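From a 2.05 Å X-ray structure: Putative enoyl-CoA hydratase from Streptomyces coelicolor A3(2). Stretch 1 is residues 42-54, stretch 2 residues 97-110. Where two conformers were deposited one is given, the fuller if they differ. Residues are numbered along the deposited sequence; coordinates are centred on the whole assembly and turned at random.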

ATOM      1  N   THR A  42      25.331  10.756  15.410  1.00 27.12           N
ATOM      2  CA  THR A  42      25.411  11.923  16.268  1.00 26.43           C
ATOM      3  C   THR A  42      24.699  13.099  15.577  1.00 27.32           C
ATOM      4  O   THR A  42      24.350  13.013  14.401  1.00 26.27           O
ATOM      5  CB  THR A  42      26.845  12.326  16.428  1.00 25.77           C
ATOM      6  OG1 THR A  42      27.363  12.617  15.126  1.00 27.14           O
ATOM      7  CG2 THR A  42      27.684  11.156  17.063  1.00 22.98           C
ATOM      8  N   PHE A  43      24.540  14.207  16.293  1.00 22.62           N
ATOM      9  CA  PHE A  43      23.958  15.393  15.714  1.00 25.81           C
ATOM     10  C   PHE A  43      24.706  15.791  14.458  1.00 27.37           C
ATOM     11  O   PHE A  43      24.092  16.186  13.477  1.00 28.90           O
ATOM     12  CB  PHE A  43      24.006  16.549  16.728  1.00 26.04           C
ATOM     13  CG  PHE A  43      23.111  16.332  17.919  1.00 25.57           C
ATOM     14  CD1 PHE A  43      21.797  15.940  17.742  1.00 24.34           C
ATOM     15  CD2 PHE A  43      23.590  16.488  19.203  1.00 31.96           C
ATOM     16  CE1 PHE A  43      20.958  15.718  18.831  1.00 25.06           C
ATOM     17  CE2 PHE A  43      22.771  16.273  20.299  1.00 33.01           C
ATOM     18  CZ  PHE A  43      21.443  15.891  20.112  1.00 29.15           C
ATOM     19  N   GLU A  44      26.034  15.721  14.506  1.00 26.85           N
ATOM     20  CA  GLU A  44      26.867  16.173  13.389  1.00 24.87           C
ATOM     21  C   GLU A  44      26.772  15.243  12.177  1.00 25.17           C
ATOM     22  O   GLU A  44      26.936  15.684  11.049  1.00 25.32           O
ATOM     23  CB  GLU A  44      28.339  16.301  13.816  1.00 26.85           C
ATOM     24  CG  GLU A  44      28.601  17.439  14.779  1.00 38.42           C
ATOM     25  CD  GLU A  44      28.229  17.098  16.229  1.00 51.61           C
ATOM     26  OE1 GLU A  44      27.960  15.909  16.553  1.00 44.48           O
ATOM     27  OE2 GLU A  44      28.195  18.046  17.048  1.00 63.56           O
ATOM     28  N   ALA A  45      26.523  13.957  12.403  1.00 23.70           N
ATOM     29  CA  ALA A  45      26.357  13.042  11.283  1.00 26.70           C
ATOM     30  C   ALA A  45      25.032  13.319  10.566  1.00 26.40           C
ATOM     31  O   ALA A  45      24.959  13.285   9.343  1.00 23.80           O
ATOM     32  CB  ALA A  45      26.424  11.603  11.746  1.00 21.74           C
ATOM     33  N   TYR A  46      23.974  13.564  11.334  1.00 23.46           N
ATOM     34  CA  TYR A  46      22.719  13.985  10.718  1.00 24.06           C
ATOM     35  C   TYR A  46      22.931  15.274   9.910  1.00 28.28           C
ATOM     36  O   TYR A  46      22.396  15.414   8.814  1.00 26.58           O
ATOM     37  CB  TYR A  46      21.661  14.233  11.782  1.00 25.64           C
ATOM     38  CG  TYR A  46      20.971  12.980  12.287  1.00 24.69           C
ATOM     39  CD1 TYR A  46      20.192  12.190  11.433  1.00 28.27           C
ATOM     40  CD2 TYR A  46      21.054  12.618  13.619  1.00 24.34           C
ATOM     41  CE1 TYR A  46      19.536  11.053  11.909  1.00 29.47           C
ATOM     42  CE2 TYR A  46      20.402  11.502  14.098  1.00 25.84           C
ATOM     43  CZ  TYR A  46      19.649  10.725  13.239  1.00 31.55           C
ATOM     44  OH  TYR A  46      19.015   9.622  13.752  1.00 36.87           O
ATOM     45  N   ALA A  47      23.716  16.212  10.450  1.00 26.87           N
ATOM     46  CA  ALA A  47      23.907  17.491   9.760  1.00 25.64           C
ATOM     47  C   ALA A  47      24.658  17.292   8.459  1.00 24.24           C
ATOM     48  O   ALA A  47      24.372  17.952   7.453  1.00 28.77           O
ATOM     49  CB  ALA A  47      24.633  18.534  10.683  1.00 21.58           C
ATOM     50  N   ASP A  48      25.621  16.376   8.462  1.00 20.44           N
ATOM     51  CA  ASP A  48      26.353  16.098   7.239  1.00 26.79           C
ATOM     52  C   ASP A  48      25.506  15.340   6.234  1.00 29.50           C
ATOM     53  O   ASP A  48      25.609  15.589   5.025  1.00 28.45           O
ATOM     54  CB  ASP A  48      27.657  15.351   7.523  1.00 27.94           C
ATOM     55  CG  ASP A  48      28.783  16.286   7.950  1.00 31.35           C
ATOM     56  OD1 ASP A  48      28.511  17.497   8.184  1.00 30.23           O
ATOM     57  OD2 ASP A  48      29.930  15.801   8.055  1.00 28.90           O
ATOM     58  N   LEU A  49      24.661  14.422   6.707  1.00 22.76           N
ATOM     59  CA  LEU A  49      23.728  13.777   5.770  1.00 22.71           C
ATOM     60  C   LEU A  49      22.854  14.831   5.084  1.00 23.50           C
ATOM     61  O   LEU A  49      22.682  14.822   3.864  1.00 21.19           O
ATOM     62  CB  LEU A  49      22.826  12.770   6.496  1.00 20.37           C
ATOM     63  CG  LEU A  49      23.624  11.483   6.837  1.00 30.74           C
ATOM     64  CD1 LEU A  49      22.870  10.604   7.822  1.00 25.45           C
ATOM     65  CD2 LEU A  49      23.986  10.697   5.577  1.00 30.07           C
ATOM     66  N   ARG A  50      22.292  15.729   5.879  1.00 22.47           N
ATOM     67  CA  ARG A  50      21.362  16.733   5.348  1.00 23.39           C
ATOM     68  C   ARG A  50      22.078  17.576   4.297  1.00 25.44           C
ATOM     69  O   ARG A  50      21.594  17.753   3.169  1.00 25.24           O
ATOM     70  CB  ARG A  50      20.871  17.640   6.498  1.00 19.09           C
ATOM     71  CG  ARG A  50      20.067  18.890   6.050  1.00 25.60           C
ATOM     72  CD  ARG A  50      19.907  19.938   7.205  1.00 26.48           C
ATOM     73  NE  ARG A  50      21.227  20.417   7.626  1.00 31.31           N
ATOM     74  CZ  ARG A  50      21.545  20.769   8.868  1.00 30.84           C
ATOM     75  NH1 ARG A  50      20.631  20.710   9.840  1.00 28.24           N
ATOM     76  NH2 ARG A  50      22.790  21.161   9.144  1.00 30.65           N
ATOM     77  N   ASP A  51      23.239  18.099   4.681  1.00 26.03           N
ATOM     78  CA  ASP A  51      23.947  19.073   3.862  1.00 26.51           C
ATOM     79  C   ASP A  51      24.625  18.443   2.656  1.00 30.24           C
ATOM     80  O   ASP A  51      24.689  19.067   1.586  1.00 29.80           O
ATOM     81  CB  ASP A  51      24.957  19.823   4.707  1.00 24.60           C
ATOM     82  CG  ASP A  51      24.300  20.694   5.765  1.00 29.45           C
ATOM     83  OD1 ASP A  51      23.123  21.099   5.565  1.00 30.21           O
ATOM     84  OD2 ASP A  51      24.959  20.975   6.793  1.00 31.50           O
ATOM     85  N   LEU A  52      25.131  17.219   2.820  1.00 25.44           N
ATOM     86  CA  LEU A  52      25.717  16.485   1.694  1.00 26.96           C
ATOM     87  C   LEU A  52      24.647  16.188   0.654  1.00 29.11           C
ATOM     88  O   LEU A  52      24.863  16.419  -0.521  1.00 30.74           O
ATOM     89  CB  LEU A  52      26.395  15.179   2.140  1.00 25.28           C
ATOM     90  CG  LEU A  52      26.811  14.244   1.003  1.00 28.22           C
ATOM     91  CD1 LEU A  52      27.965  14.880   0.203  1.00 25.61           C
ATOM     92  CD2 LEU A  52      27.223  12.861   1.510  1.00 28.52           C
ATOM     93  N   LEU A  53      23.487  15.681   1.079  1.00 28.31           N
ATOM     94  CA  LEU A  53      22.446  15.368   0.108  1.00 24.16           C
ATOM     95  C   LEU A  53      22.006  16.630  -0.626  1.00 27.19           C
ATOM     96  O   LEU A  53      21.788  16.600  -1.841  1.00 26.12           O
ATOM     97  CB  LEU A  53      21.244  14.682   0.747  1.00 27.72           C
ATOM     98  CG  LEU A  53      21.542  13.249   1.218  1.00 33.44           C
ATOM     99  CD1 LEU A  53      20.386  12.703   2.030  1.00 31.96           C
ATOM    100  CD2 LEU A  53      21.881  12.319   0.043  1.00 31.19           C
ATOM    101  N   ALA A  54      21.897  17.745   0.092  1.00 24.67           N
ATOM    102  CA  ALA A  54      21.478  18.997  -0.545  1.00 27.98           C
ATOM    103  C   ALA A  54      22.525  19.412  -1.583  1.00 25.95           C
ATOM    104  O   ALA A  54      22.210  19.822  -2.699  1.00 29.74           O
ATOM    105  CB  ALA A  54      21.279  20.109   0.511  1.00 24.05           C
ATOM    106  N   ASP A  97      13.712  21.365  16.396  1.00 22.10           N
ATOM    107  CA  ASP A  97      14.717  21.468  15.328  1.00 23.65           C
ATOM    108  C   ASP A  97      15.387  20.099  15.076  1.00 21.86           C
ATOM    109  O   ASP A  97      15.686  19.740  13.931  1.00 23.05           O
ATOM    110  CB  ASP A  97      15.837  22.455  15.735  1.00 25.14           C
ATOM    111  CG  ASP A  97      15.428  23.929  15.595  1.00 40.42           C
ATOM    112  OD1 ASP A  97      14.460  24.222  14.876  1.00 38.63           O
ATOM    113  OD2 ASP A  97      16.096  24.797  16.207  1.00 51.78           O
ATOM    114  N   PHE A  98      15.683  19.360  16.147  1.00 19.24           N
ATOM    115  CA  PHE A  98      16.369  18.059  15.979  1.00 15.32           C
ATOM    116  C   PHE A  98      15.431  17.092  15.223  1.00 20.46           C
ATOM    117  O   PHE A  98      15.806  16.460  14.240  1.00 19.50           O
ATOM    118  CB  PHE A  98      16.817  17.441  17.329  1.00 20.77           C
ATOM    119  CG  PHE A  98      17.194  15.996  17.201  1.00 23.32           C
ATOM    120  CD1 PHE A  98      18.354  15.636  16.503  1.00 22.31           C
ATOM    121  CD2 PHE A  98      16.355  14.994  17.660  1.00 24.98           C
ATOM    122  CE1 PHE A  98      18.693  14.279  16.288  1.00 25.31           C
ATOM    123  CE2 PHE A  98      16.701  13.608  17.467  1.00 25.24           C
ATOM    124  CZ  PHE A  98      17.863  13.268  16.768  1.00 20.13           C
ATOM    125  N   ASN A  99      14.188  16.988  15.670  1.00 21.10           N
ATOM    126  CA  ASN A  99      13.280  16.069  15.013  1.00 20.24           C
ATOM    127  C   ASN A  99      12.897  16.472  13.610  1.00 22.98           C
ATOM    128  O   ASN A  99      12.629  15.613  12.757  1.00 24.70           O
ATOM    129  CB  ASN A  99      12.072  15.783  15.882  1.00 21.31           C
ATOM    130  CG  ASN A  99      12.465  15.032  17.143  1.00 25.13           C
ATOM    131  OD1 ASN A  99      12.809  13.837  17.079  1.00 26.61           O
ATOM    132  ND2 ASN A  99      12.464  15.724  18.278  1.00 20.44           N
ATOM    133  N   ARG A 100      12.904  17.769  13.351  1.00 18.77           N
ATOM    134  CA  ARG A 100      12.668  18.216  11.986  1.00 23.31           C
ATOM    135  C   ARG A 100      13.863  17.854  11.113  1.00 22.01           C
ATOM    136  O   ARG A 100      13.705  17.504   9.953  1.00 27.12           O
ATOM    137  CB  ARG A 100      12.430  19.729  11.933  1.00 23.35           C
ATOM    138  CG  ARG A 100      12.233  20.247  10.509  1.00 34.01           C
ATOM    139  CD  ARG A 100      11.759  21.702  10.514  1.00 42.10           C
ATOM    140  NE  ARG A 100      10.317  21.842  10.749  1.00 44.98           N
ATOM    141  CZ  ARG A 100       9.788  22.632  11.683  1.00 44.20           C
ATOM    142  NH1 ARG A 100      10.608  23.329  12.464  1.00 41.84           N
ATOM    143  NH2 ARG A 100       8.449  22.739  11.828  1.00 33.48           N
HETATM  144  N   MSE A 101      15.062  17.982  11.664  1.00 21.97           N
HETATM  145  CA  MSE A 101      16.255  17.700  10.885  1.00 23.75           C
HETATM  146  C   MSE A 101      16.286  16.218  10.476  1.00 23.58           C
HETATM  147  O   MSE A 101      16.648  15.888   9.352  1.00 20.68           O
HETATM  148  CB  MSE A 101      17.521  18.040  11.673  1.00 19.90           C
HETATM  149  CG  MSE A 101      18.771  17.371  11.066  1.00 20.66           C
HETATM  150 SE   MSE A 101      20.467  17.942  11.884  0.89 33.56          SE
HETATM  151  CE  MSE A 101      20.319  16.997  13.617  1.00 25.91           C
ATOM    152  N   THR A 102      15.914  15.314  11.380  1.00 20.39           N
ATOM    153  CA  THR A 102      15.992  13.896  11.003  1.00 20.28           C
ATOM    154  C   THR A 102      14.960  13.554   9.929  1.00 24.47           C
ATOM    155  O   THR A 102      15.269  12.869   8.942  1.00 24.72           O
ATOM    156  CB  THR A 102      15.760  12.978  12.210  1.00 21.69           C
ATOM    157  OG1 THR A 102      14.487  13.290  12.796  1.00 20.75           O
ATOM    158  CG2 THR A 102      16.856  13.159  13.228  1.00 24.11           C
ATOM    159  N   GLY A 103      13.737  14.059  10.101  1.00 24.36           N
ATOM    160  CA  GLY A 103      12.705  13.912   9.083  1.00 18.43           C
ATOM    161  C   GLY A 103      13.129  14.480   7.741  1.00 23.55           C
ATOM    162  O   GLY A 103      12.833  13.902   6.686  1.00 24.62           O
ATOM    163  N   GLN A 104      13.834  15.599   7.737  0.50 21.43           N
ATOM    164  CA  GLN A 104      14.223  16.150   6.438  0.50 19.47           C
ATOM    165  C   GLN A 104      15.406  15.384   5.826  0.50 20.28           C
ATOM    166  O   GLN A 104      15.635  15.464   4.614  0.50 20.48           O
ATOM    167  CB  GLN A 104      14.502  17.657   6.517  0.50 23.22           C
ATOM    168  CG  GLN A 104      13.306  18.487   7.049  0.50 30.74           C
ATOM    169  CD  GLN A 104      12.202  18.697   6.034  0.50 36.77           C
ATOM    170  OE1 GLN A 104      12.463  18.922   4.849  0.50 40.53           O
ATOM    171  NE2 GLN A 104      10.948  18.668   6.501  0.50 38.27           N
ATOM    172  N   VAL A 105      16.148  14.627   6.642  1.00 20.76           N
ATOM    173  CA  VAL A 105      17.146  13.723   6.052  1.00 20.60           C
ATOM    174  C   VAL A 105      16.438  12.649   5.224  1.00 21.84           C
ATOM    175  O   VAL A 105      16.772  12.419   4.055  1.00 23.96           O
ATOM    176  CB  VAL A 105      18.070  13.086   7.107  1.00 17.01           C
ATOM    177  CG1 VAL A 105      18.959  11.996   6.417  1.00 19.35           C
ATOM    178  CG2 VAL A 105      18.930  14.170   7.713  1.00 20.43           C
ATOM    179  N   VAL A 106      15.417  12.032   5.816  1.00 20.71           N
ATOM    180  CA  VAL A 106      14.652  10.991   5.137  1.00 22.04           C
ATOM    181  C   VAL A 106      13.962  11.559   3.891  1.00 23.03           C
ATOM    182  O   VAL A 106      13.966  10.926   2.821  1.00 22.62           O
ATOM    183  CB  VAL A 106      13.625  10.350   6.111  1.00 27.24           C
ATOM    184  CG1 VAL A 106      12.617   9.511   5.372  1.00 26.21           C
ATOM    185  CG2 VAL A 106      14.370   9.497   7.159  1.00 20.56           C
ATOM    186  N   ARG A 107      13.385  12.755   4.015  1.00 18.91           N
ATOM    187  CA  ARG A 107      12.759  13.384   2.867  1.00 21.53           C
ATOM    188  C   ARG A 107      13.802  13.639   1.765  1.00 24.42           C
ATOM    189  O   ARG A 107      13.540  13.414   0.570  1.00 25.14           O
ATOM    190  CB  ARG A 107      12.083  14.689   3.289  1.00 23.19           C
ATOM    191  CG  ARG A 107      11.126  15.195   2.227  1.00 27.71           C
ATOM    192  CD  ARG A 107      10.335  16.457   2.693  1.00 33.85           C
ATOM    193  NE  ARG A 107      11.178  17.634   2.574  1.00 42.66           N
ATOM    194  CZ  ARG A 107      10.735  18.896   2.595  1.00 54.15           C
ATOM    195  NH1 ARG A 107       9.439  19.172   2.730  1.00 50.87           N
ATOM    196  NH2 ARG A 107      11.598  19.896   2.477  1.00 59.07           N
ATOM    197  N   ALA A 108      14.985  14.104   2.166  1.00 22.13           N
ATOM    198  CA  ALA A 108      16.048  14.360   1.192  1.00 24.20           C
ATOM    199  C   ALA A 108      16.463  13.053   0.474  1.00 25.74           C
ATOM    200  O   ALA A 108      16.735  13.054  -0.729  1.00 24.75           O
ATOM    201  CB  ALA A 108      17.250  14.996   1.876  1.00 22.24           C
ATOM    202  N   VAL A 109      16.488  11.931   1.194  1.00 21.22           N
ATOM    203  CA  VAL A 109      16.750  10.661   0.512  1.00 23.02           C
ATOM    204  C   VAL A 109      15.652  10.366  -0.501  1.00 26.06           C
ATOM    205  O   VAL A 109      15.931   9.962  -1.628  1.00 25.82           O
ATOM    206  CB  VAL A 109      16.907   9.469   1.483  1.00 22.40           C
ATOM    207  CG1 VAL A 109      16.995   8.139   0.695  1.00 22.47           C
ATOM    208  CG2 VAL A 109      18.151   9.643   2.332  1.00 17.68           C
ATOM    209  N   ARG A 110      14.394  10.577  -0.112  1.00 24.87           N
ATOM    210  CA  ARG A 110      13.283  10.327  -1.026  1.00 22.85           C
ATOM    211  C   ARG A 110      13.285  11.264  -2.258  1.00 28.11           C
ATOM    212  O   ARG A 110      12.711  10.913  -3.303  1.00 24.20           O
ATOM    213  CB  ARG A 110      11.920  10.415  -0.280  1.00 21.65           C
ATOM    214  CG  ARG A 110      11.745   9.295   0.840  1.00 17.51           C
ATOM    215  CD  ARG A 110      11.916   7.851   0.255  1.00 19.26           C
ATOM    216  NE  ARG A 110      11.260   7.716  -1.059  1.00 24.16           N
ATOM    217  CZ  ARG A 110      11.752   7.009  -2.082  1.00 31.19           C
ATOM    218  NH1 ARG A 110      12.913   6.354  -1.964  1.00 27.87           N
ATOM    219  NH2 ARG A 110      11.096   6.966  -3.242  1.00 28.14           N
TER

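The most distinctive feature of this contact is a chain of three aromatic rings, each meeting the next edge to face. The edge of Phe43 is directed toward the face of Phe98, with ring centroids 5.4 Å apart and planes at 80°, and the edge of Phe98 is directed in turn toward the face of Tyr46, at 5.8 Å and 76°. Both pairs are offset, so neither edge points squarely at a ring centre. The closest approaches are Phe43 CE1 to Phe98 CD1 at 3.5 Å and Tyr46 CE2 to Phe98 CE1 at 3.9 Å. Phe98 thus touches two residues about one turn apart on the partner helix.

Tyr46 is the knob of the interface, its side chain seated among Phe98, Met101, Thr102 and Val105. The methyl group of Thr102 lies over one face of the ring, with CG2 3.7 Å from the Tyr46 ring centroid and only 14° off the ring normal, a well-centred CH-pi contact. Val105 CG2 instead approaches the ring edge, 4.4 Å from Tyr46 CD1. Met101, present as selenomethionine, completes the pocket by placing its CE 3.6 Å from Tyr46 CB. Its selenium lies 4.4 Å from Ala47 CB and 3.4 Å from Arg50 NH1, so the same side chain extends the contact from the aromatic cluster to the more exposed margin. There the Arg50 guanidinium is held by a salt bridge to its own neighbour, with Arg50 NE 2.9 Å from Asp51 OD1, and a second hydrogen bond runs from Arg50 NH2 to Asp51 OD2 at 3.2 Å.

Farther along, the packing becomes aliphatic. Val105 CG1 meets Leu49 CB at 3.9 Å, while Val105 CG2 lies 4.2 Å from Arg50 CB. The CA atoms of Arg50 and Val105 are 5.2 Å apart, closer than those of Tyr46 and Thr102 (6.7 Å) or Leu53 and Ala108 (6.6 Å); the modest bulk of valine accompanies this near approach of the backbones. Leu53 then uses CD1 to touch both Ala108 CB at 3.9 Å and Val109 CG2 at 3.8 Å.

The two helices run in broadly the same direction, with 36° between their axes and a closest approach of 9.2 Å. Together they bury 574 Å², without a single hydrogen bond between them. Backbone polar groups are instead engaged largely within each helix, and the first helix is capped by Thr42, whose OG1 accepts from Ala45 N at 3.1 Å. Cohesion across the contact therefore rests on side-chain packing and aromatic geometry.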